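Local atomic coordinates of fructose-bisphosphate aldolase (Plasmodium falciparum, PDB entry 4TR9), a protein that is a tetrameric class I fructose-bisphosphate aldolase built on a TIM-barrel fold, with the ligand 38D bound in a pocket lined by lysine, arginine and acidic side chains. Residues R180-C185 / K222-N227; V211-V216 / N239-G244; L259-L264 / N292-L297. All blocks are in the same frame, centred on the assembly; numbering follows the deposited sequence. Where two conformers were deposited one is given.

Contact 1 of 3, residues R180-C185 / K222-N227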
# COMPACT_ATOMS: atom_id res chain seq x y z
N ARG A 180 9.69 -11.94 -3.15
CA ARG A 180 10.53 -12.12 -4.33
C ARG A 180 11.16 -13.51 -4.35
O ARG A 180 11.16 -14.19 -5.37
CB ARG A 180 11.61 -11.04 -4.39
CG ARG A 180 11.08 -9.63 -4.55
CD ARG A 180 10.60 -9.37 -5.96
NE ARG A 180 11.70 -9.24 -6.91
CZ ARG A 180 12.04 -10.18 -7.80
NH1 ARG A 180 13.06 -9.97 -8.62
NH2 ARG A 180 11.36 -11.31 -7.87
N TYR A 181 11.71 -13.91 -3.21
CA TYR A 181 12.36 -15.20 -3.07
C TYR A 181 11.44 -16.36 -3.42
O TYR A 181 11.84 -17.29 -4.12
CB TYR A 181 12.88 -15.37 -1.64
CG TYR A 181 12.69 -16.75 -1.05
CD1 TYR A 181 13.57 -17.79 -1.34
CD2 TYR A 181 11.63 -17.02 -0.19
CE1 TYR A 181 13.39 -19.05 -0.81
CE2 TYR A 181 11.44 -18.28 0.35
CZ TYR A 181 12.33 -19.29 0.04
OH TYR A 181 12.15 -20.54 0.58
N ALA A 182 10.21 -16.30 -2.93
CA ALA A 182 9.27 -17.40 -3.11
C ALA A 182 8.85 -17.56 -4.57
O ALA A 182 8.67 -18.68 -5.05
CB ALA A 182 8.05 -17.19 -2.23
N SER A 183 8.72 -16.44 -5.28
CA SER A 183 8.31 -16.47 -6.68
C SER A 183 9.40 -17.07 -7.56
O SER A 183 9.12 -17.83 -8.48
CB SER A 183 7.95 -15.07 -7.16
OG SER A 183 9.08 -14.21 -7.12
N ILE A 184 10.65 -16.71 -7.27
CA ILE A 184 11.79 -17.19 -8.04
C ILE A 184 11.96 -18.70 -7.89
O ILE A 184 12.24 -19.41 -8.86
CB ILE A 184 13.09 -16.48 -7.61
CG1 ILE A 184 12.96 -14.97 -7.83
CG2 ILE A 184 14.29 -17.02 -8.37
CD1 ILE A 184 14.15 -14.18 -7.33
N CYS A 185 11.77 -19.20 -6.67
CA CYS A 185 11.89 -20.63 -6.39
C CYS A 185 10.82 -21.43 -7.13
O CYS A 185 11.12 -22.46 -7.74
CB CYS A 185 11.79 -20.89 -4.89
SG CYS A 185 13.21 -20.31 -3.95
N LYS A 222 0.30 -10.68 2.01
CA LYS A 222 -0.07 -9.62 1.08
C LYS A 222 0.99 -9.50 -0.01
O LYS A 222 0.67 -9.52 -1.20
CB LYS A 222 -0.24 -8.28 1.80
CG LYS A 222 -0.64 -7.13 0.90
CD LYS A 222 -1.91 -7.43 0.13
CE LYS A 222 -2.47 -6.19 -0.54
NZ LYS A 222 -1.52 -5.57 -1.50
N ALA A 223 2.25 -9.41 0.41
CA ALA A 223 3.36 -9.34 -0.53
C ALA A 223 3.46 -10.62 -1.35
O ALA A 223 3.88 -10.59 -2.51
CB ALA A 223 4.66 -9.08 0.21
N LEU A 224 3.06 -11.74 -0.75
CA LEU A 224 3.11 -13.02 -1.44
C LEU A 224 2.14 -13.09 -2.61
O LEU A 224 2.46 -13.65 -3.66
CB LEU A 224 2.82 -14.17 -0.46
CG LEU A 224 3.98 -14.61 0.43
CD1 LEU A 224 3.57 -15.80 1.29
CD2 LEU A 224 5.21 -14.95 -0.40
N GLN A 225 0.95 -12.51 -2.44
CA GLN A 225 -0.08 -12.59 -3.47
C GLN A 225 0.12 -11.54 -4.56
O GLN A 225 -0.40 -11.69 -5.66
CB GLN A 225 -1.46 -12.44 -2.84
CG GLN A 225 -1.75 -13.49 -1.77
CD GLN A 225 -3.19 -13.98 -1.80
OE1 GLN A 225 -3.97 -13.59 -2.66
NE2 GLN A 225 -3.54 -14.83 -0.84
N GLU A 226 0.88 -10.49 -4.25
CA GLU A 226 1.15 -9.46 -5.24
C GLU A 226 2.22 -9.91 -6.23
O GLU A 226 2.27 -9.43 -7.36
CB GLU A 226 1.55 -8.15 -4.56
CG GLU A 226 0.47 -7.58 -3.66
CD GLU A 226 -0.92 -7.73 -4.25
OE1 GLU A 226 -1.19 -7.13 -5.31
OE2 GLU A 226 -1.74 -8.46 -3.66
N ASN A 227 3.07 -10.83 -5.79
CA ASN A 227 4.10 -11.39 -6.66
C ASN A 227 3.62 -12.69 -7.29
O ASN A 227 4.32 -13.30 -8.09
CB ASN A 227 5.40 -11.63 -5.89
CG ASN A 227 6.07 -10.33 -5.47
OD1 ASN A 227 5.61 -9.64 -4.56
ND2 ASN A 227 7.18 -10.00 -6.13
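Ala-182 and Leu-224, Ser-183 and Asn-227, and Arg-180 and Asn-227 join helices 168-187 and 206-226, neighbours in the outer layer of the TIM barrel on either side, in sequence, of strand 191-198. The tight part is Asn-227, whose side chain turns inward at the end of 222-227, wedged against Arg-180 and Ser-183 and also touching Trp-176 and Ala-179. The CD of Arg-180 lies against its amide. The two side chains cross at about a right angle, yet guanidinium and amide planes are only 7° apart. The groups are not stacked: Arg-180, bent at chi2 and chi3, carries its charged end to Glu-173 of the second subunit, a salt bridge through NE. Ser-183 CB meets the backbone of Asn-227, 4.1 Å from its O. On the apolar flank Ala-182 points its CB at the other helix and meets Leu-224 CD2 at 4.1 Å; Leu-224 leaves its helix to one side of the contact, and CD2 at its branched end closes the distance. The outer side, Lys-222, Gln-225 and Glu-226, takes no part in the contact; it is partly exposed and partly met by the third subunit. No hydrogen bond spans the two segments. Ser-183 OG, held between its backbone N and carbonyl carbon (chi1 63°), instead turns back on its own helix and donates to Arg-180 O at 2.7 Å, tilted 30° from the carbonyl plane; the same oxygen accepts Ile-184 N.

Contact 2 of 3, residues V211-V216 / N239-G244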
# COMPACT_ATOMS: atom_id res chain seq x y z
N VAL A 211 -0.29 -9.85 18.50
CA VAL A 211 -0.65 -8.69 17.70
C VAL A 211 0.40 -8.41 16.63
O VAL A 211 0.06 -8.12 15.47
CB VAL A 211 -0.84 -7.44 18.57
CG1 VAL A 211 -1.14 -6.23 17.71
CG2 VAL A 211 -1.95 -7.67 19.59
N VAL A 212 1.66 -8.50 17.01
CA VAL A 212 2.77 -8.26 16.09
C VAL A 212 2.83 -9.34 15.01
O VAL A 212 2.96 -9.03 13.82
CB VAL A 212 4.12 -8.20 16.83
CG1 VAL A 212 5.27 -8.16 15.84
CG2 VAL A 212 4.16 -6.99 17.75
N THR A 213 2.74 -10.60 15.42
CA THR A 213 2.79 -11.71 14.49
C THR A 213 1.64 -11.65 13.49
O THR A 213 1.82 -11.90 12.30
CB THR A 213 2.75 -13.07 15.22
OG1 THR A 213 3.82 -13.13 16.17
CG2 THR A 213 2.90 -14.21 14.23
N GLN A 214 0.46 -11.29 13.99
CA GLN A 214 -0.72 -11.14 13.14
C GLN A 214 -0.52 -10.03 12.11
O GLN A 214 -0.93 -10.16 10.96
CB GLN A 214 -1.96 -10.87 13.99
CG GLN A 214 -3.23 -10.63 13.19
CD GLN A 214 -4.44 -10.44 14.07
OE1 GLN A 214 -4.43 -10.79 15.25
NE2 GLN A 214 -5.50 -9.87 13.50
N LYS A 215 0.12 -8.94 12.54
CA LYS A 215 0.37 -7.81 11.66
C LYS A 215 1.42 -8.15 10.60
O LYS A 215 1.27 -7.79 9.43
CB LYS A 215 0.83 -6.60 12.47
CG LYS A 215 1.11 -5.35 11.64
CD LYS A 215 1.68 -4.24 12.50
CE LYS A 215 1.93 -2.98 11.68
NZ LYS A 215 0.67 -2.42 11.12
N VAL A 216 2.47 -8.85 11.02
CA VAL A 216 3.54 -9.23 10.11
C VAL A 216 3.05 -10.23 9.06
O VAL A 216 3.28 -10.05 7.87
CB VAL A 216 4.74 -9.84 10.87
CG1 VAL A 216 5.75 -10.42 9.89
CG2 VAL A 216 5.38 -8.79 11.76
N ASN A 239 7.39 -18.17 13.95
CA ASN A 239 7.65 -18.49 15.34
C ASN A 239 6.34 -18.75 16.08
O ASN A 239 5.30 -18.21 15.70
CB ASN A 239 8.42 -17.37 16.02
CG ASN A 239 7.65 -16.06 16.02
OD1 ASN A 239 7.06 -15.68 15.01
ND2 ASN A 239 7.66 -15.36 17.15
N MET A 240 6.39 -19.58 17.11
CA MET A 240 5.22 -19.80 17.95
C MET A 240 4.90 -18.52 18.71
O MET A 240 5.80 -17.82 19.18
CB MET A 240 5.46 -20.95 18.93
CG MET A 240 5.63 -22.31 18.26
SD MET A 240 5.90 -23.62 19.46
CE MET A 240 6.01 -25.05 18.39
N VAL A 241 3.61 -18.21 18.83
CA VAL A 241 3.20 -17.02 19.57
C VAL A 241 3.42 -17.24 21.06
O VAL A 241 2.61 -17.87 21.75
CB VAL A 241 1.72 -16.68 19.32
CG1 VAL A 241 1.32 -15.46 20.13
CG2 VAL A 241 1.50 -16.42 17.83
N THR A 242 4.55 -16.75 21.56
CA THR A 242 4.91 -16.91 22.96
C THR A 242 5.25 -15.57 23.59
O THR A 242 5.46 -14.57 22.90
CB THR A 242 6.12 -17.85 23.13
OG1 THR A 242 7.28 -17.26 22.53
CG2 THR A 242 5.84 -19.20 22.48
N ALA A 243 5.32 -15.54 24.92
CA ALA A 243 5.75 -14.35 25.64
C ALA A 243 7.25 -14.16 25.45
O ALA A 243 7.94 -15.06 24.97
CB ALA A 243 5.41 -14.46 27.11
N GLY A 244 7.74 -12.98 25.82
CA GLY A 244 9.16 -12.69 25.70
C GLY A 244 10.00 -13.53 26.64
O GLY A 244 9.49 -14.07 27.62
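Thr-213 aims its side chain from helix 206-226 at the loop 239-244, where Asn-239 and Val-241 receive it. The hydroxyl is the meeting point of all three: OG1 lies 4.3 Å from Asn-239 OD1 and 4.4 Å from Val-241 CG2, and the two approaches stand at roughly right angles to each other. Asn-239 turns the OD1 end of its side chain to the Thr-213 hydroxyl. It gets there because CG sits between the backbone N and the carbonyl carbon (chi1 61°), which bends the amide round towards the helix. Val-241 comes in at this right angle with a single branch, CG2, which lies beside its own backbone N. No hydrogen bond crosses the contact, and OG1 is instead bonded to Cys-209 O one turn earlier in the helix. For that bond Thr-213 places OG1 beside its backbone N (chi1 -56°), so the hydroxyl is satisfied within the helix and touches the loop only as a packing surface. Between Asn-239 and Val-241 the chain is extended, and Met-240 faces away from helix 206-226, packing on Leu-291 and Ile-294 of helix 284-295. Ile-198 of strand 191-198 touches both Thr-213 and Asn-239. The contact is buried but light, with 107 Å² covered in all. Asn-239 follows closely on Lys-237, a residue of the 38D pocket, and its side chain is about 10 Å from the bound compound. This is the layout of a TIM barrel, in which a loop leaving a strand near the ligand pocket is seated against the helix that precedes that strand.

Contact 3 of 3, residues L259-L264 / N292-L297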
# COMPACT_ATOMS: atom_id res chain seq x y z
N LEU A 259 -3.03 -18.82 21.49
CA LEU A 259 -2.72 -17.57 20.80
C LEU A 259 -1.94 -17.81 19.50
O LEU A 259 -1.85 -16.92 18.66
CB LEU A 259 -1.94 -16.64 21.73
CG LEU A 259 -2.76 -16.08 22.89
CD1 LEU A 259 -1.87 -15.59 24.01
CD2 LEU A 259 -3.67 -14.96 22.40
N THR A 260 -1.40 -19.01 19.34
CA THR A 260 -0.72 -19.37 18.10
C THR A 260 -1.74 -19.79 17.04
O THR A 260 -1.67 -19.35 15.90
CB THR A 260 0.29 -20.51 18.31
OG1 THR A 260 1.31 -20.09 19.22
CG2 THR A 260 0.94 -20.90 16.99
N VAL A 261 -2.68 -20.64 17.44
CA VAL A 261 -3.74 -21.08 16.54
C VAL A 261 -4.62 -19.91 16.11
O VAL A 261 -4.96 -19.79 14.93
CB VAL A 261 -4.62 -22.17 17.21
CG1 VAL A 261 -5.87 -22.43 16.38
CG2 VAL A 261 -3.83 -23.45 17.39
N ARG A 262 -4.96 -19.04 17.05
CA ARG A 262 -5.78 -17.87 16.76
C ARG A 262 -5.08 -16.95 15.76
O ARG A 262 -5.71 -16.41 14.86
CB ARG A 262 -6.10 -17.10 18.04
CG ARG A 262 -7.09 -15.96 17.83
CD ARG A 262 -7.24 -15.11 19.09
NE ARG A 262 -6.09 -14.23 19.29
CZ ARG A 262 -6.00 -13.35 20.28
NH1 ARG A 262 -4.92 -12.58 20.39
NH2 ARG A 262 -6.98 -13.24 21.16
N THR A 263 -3.77 -16.78 15.94
CA THR A 263 -2.99 -15.91 15.07
C THR A 263 -2.94 -16.45 13.64
O THR A 263 -3.05 -15.69 12.67
CB THR A 263 -1.55 -15.75 15.59
OG1 THR A 263 -1.58 -15.28 16.94
CG2 THR A 263 -0.78 -14.75 14.73
N LEU A 264 -2.79 -17.77 13.51
CA LEU A 264 -2.71 -18.40 12.20
C LEU A 264 -4.06 -18.41 11.49
O LEU A 264 -4.13 -18.16 10.28
CB LEU A 264 -2.19 -19.84 12.34
CG LEU A 264 -0.74 -19.98 12.82
CD1 LEU A 264 -0.35 -21.45 12.91
CD2 LEU A 264 0.21 -19.22 11.91
N ASN A 292 2.82 -29.82 20.69
CA ASN A 292 1.74 -30.71 21.08
C ASN A 292 0.50 -29.94 21.51
O ASN A 292 -0.62 -30.30 21.16
CB ASN A 292 2.19 -31.64 22.20
CG ASN A 292 1.09 -32.56 22.68
OD1 ASN A 292 0.85 -33.62 22.11
ND2 ASN A 292 0.40 -32.15 23.75
N SER A 293 0.72 -28.87 22.27
CA SER A 293 -0.37 -28.03 22.75
C SER A 293 -1.11 -27.38 21.58
O SER A 293 -2.32 -27.17 21.64
CB SER A 293 0.15 -26.96 23.70
OG SER A 293 0.82 -27.54 24.81
N ILE A 294 -0.37 -27.06 20.53
CA ILE A 294 -0.95 -26.46 19.33
C ILE A 294 -1.82 -27.47 18.58
O ILE A 294 -2.93 -27.15 18.15
CB ILE A 294 0.15 -25.94 18.38
CG1 ILE A 294 0.93 -24.81 19.05
CG2 ILE A 294 -0.45 -25.45 17.08
CD1 ILE A 294 2.09 -24.29 18.22
N ASN A 295 -1.32 -28.70 18.44
CA ASN A 295 -2.04 -29.74 17.72
C ASN A 295 -3.10 -30.43 18.57
O ASN A 295 -3.91 -31.20 18.05
CB ASN A 295 -1.06 -30.78 17.17
CG ASN A 295 -0.21 -30.23 16.04
OD1 ASN A 295 -0.65 -30.20 14.88
ND2 ASN A 295 1.00 -29.81 16.36
N ALA A 296 -3.11 -30.14 19.87
CA ALA A 296 -4.12 -30.69 20.75
C ALA A 296 -5.45 -29.97 20.57
O ALA A 296 -6.48 -30.40 21.10
CB ALA A 296 -3.66 -30.62 22.20
N LEU A 297 -5.43 -28.87 19.82
CA LEU A 297 -6.63 -28.08 19.59
C LEU A 297 -7.36 -28.50 18.32
O LEU A 297 -7.77 -27.66 17.52
CB LEU A 297 -6.28 -26.59 19.52
CG LEU A 297 -5.67 -25.99 20.79
CD1 LEU A 297 -5.36 -24.51 20.60
CD2 LEU A 297 -6.59 -26.19 21.98
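Val-261, Ile-294 and Leu-297 meet without any flat group between them. The flat group nearby, the guanidinium of Arg-262, lies on another side of helix 253-267, with Leu-259 CD2 on one face, 3.3 Å above the plane and offset toward the rim. A bound peptide brings aromatic packing to Val-261, Arg-262 and Leu-297 and takes backbone hydrogen bonds from Leu-297, alongside the junction of helices 253-267 and 284-295 in the outer layer of the barrel. Val-261 CG2 does most of the touching: it meets Leu-297 CD1 at 3.7 Å, with the two side chains aslant, and Ile-294 CG2 at 3.9 Å. This branch is anti to the carbonyl carbon of Val-261, which turns it to the other segment. Next to it Thr-260 CG2 meets Ile-294 CD1 at 3.8 Å, the two side chains crossing at about a right angle. Thr-260 thus offers its methyl, while OG1, beside the backbone N (chi1 -62°), bonds to Val-256 O and Val-241 N. Ile-294 O, 3.9 Å from Val-261 CG2, accepts from His-300 NE2, and Phe-277 of strand 274-277 lies against both Thr-260 and Ile-294. With no hydrogen bond across the segments and these polar atoms served by others, the 183 Å² interface depends on the fit of methyl groups, probably held by the hydrophobic effect and dispersion.

In the fold
From the N terminus, helix 168-187 leads through strand 191-198 to helix 206-226, and contact 1 closes that loop between adjacent outer helices. Contact 2 starts on the same helix 206-226, inside that loop, and closes beyond it at 239-244, after strand 235-236; the two therefore cross along the chain. Contact 3 follows in series, bringing helix 253-267 and helix 284-295 together around strand 274-277. In space contacts 2 and 3 adjoin, with Thr-263 packed against both Thr-213 and Val-241. Contact 1 stands apart, its centre 22 Å from that of contact 2. Contacts 1 and 3 join neighbouring helices of the outer layer, and contact 2 joins a helix to the loop that follows strand 235-236.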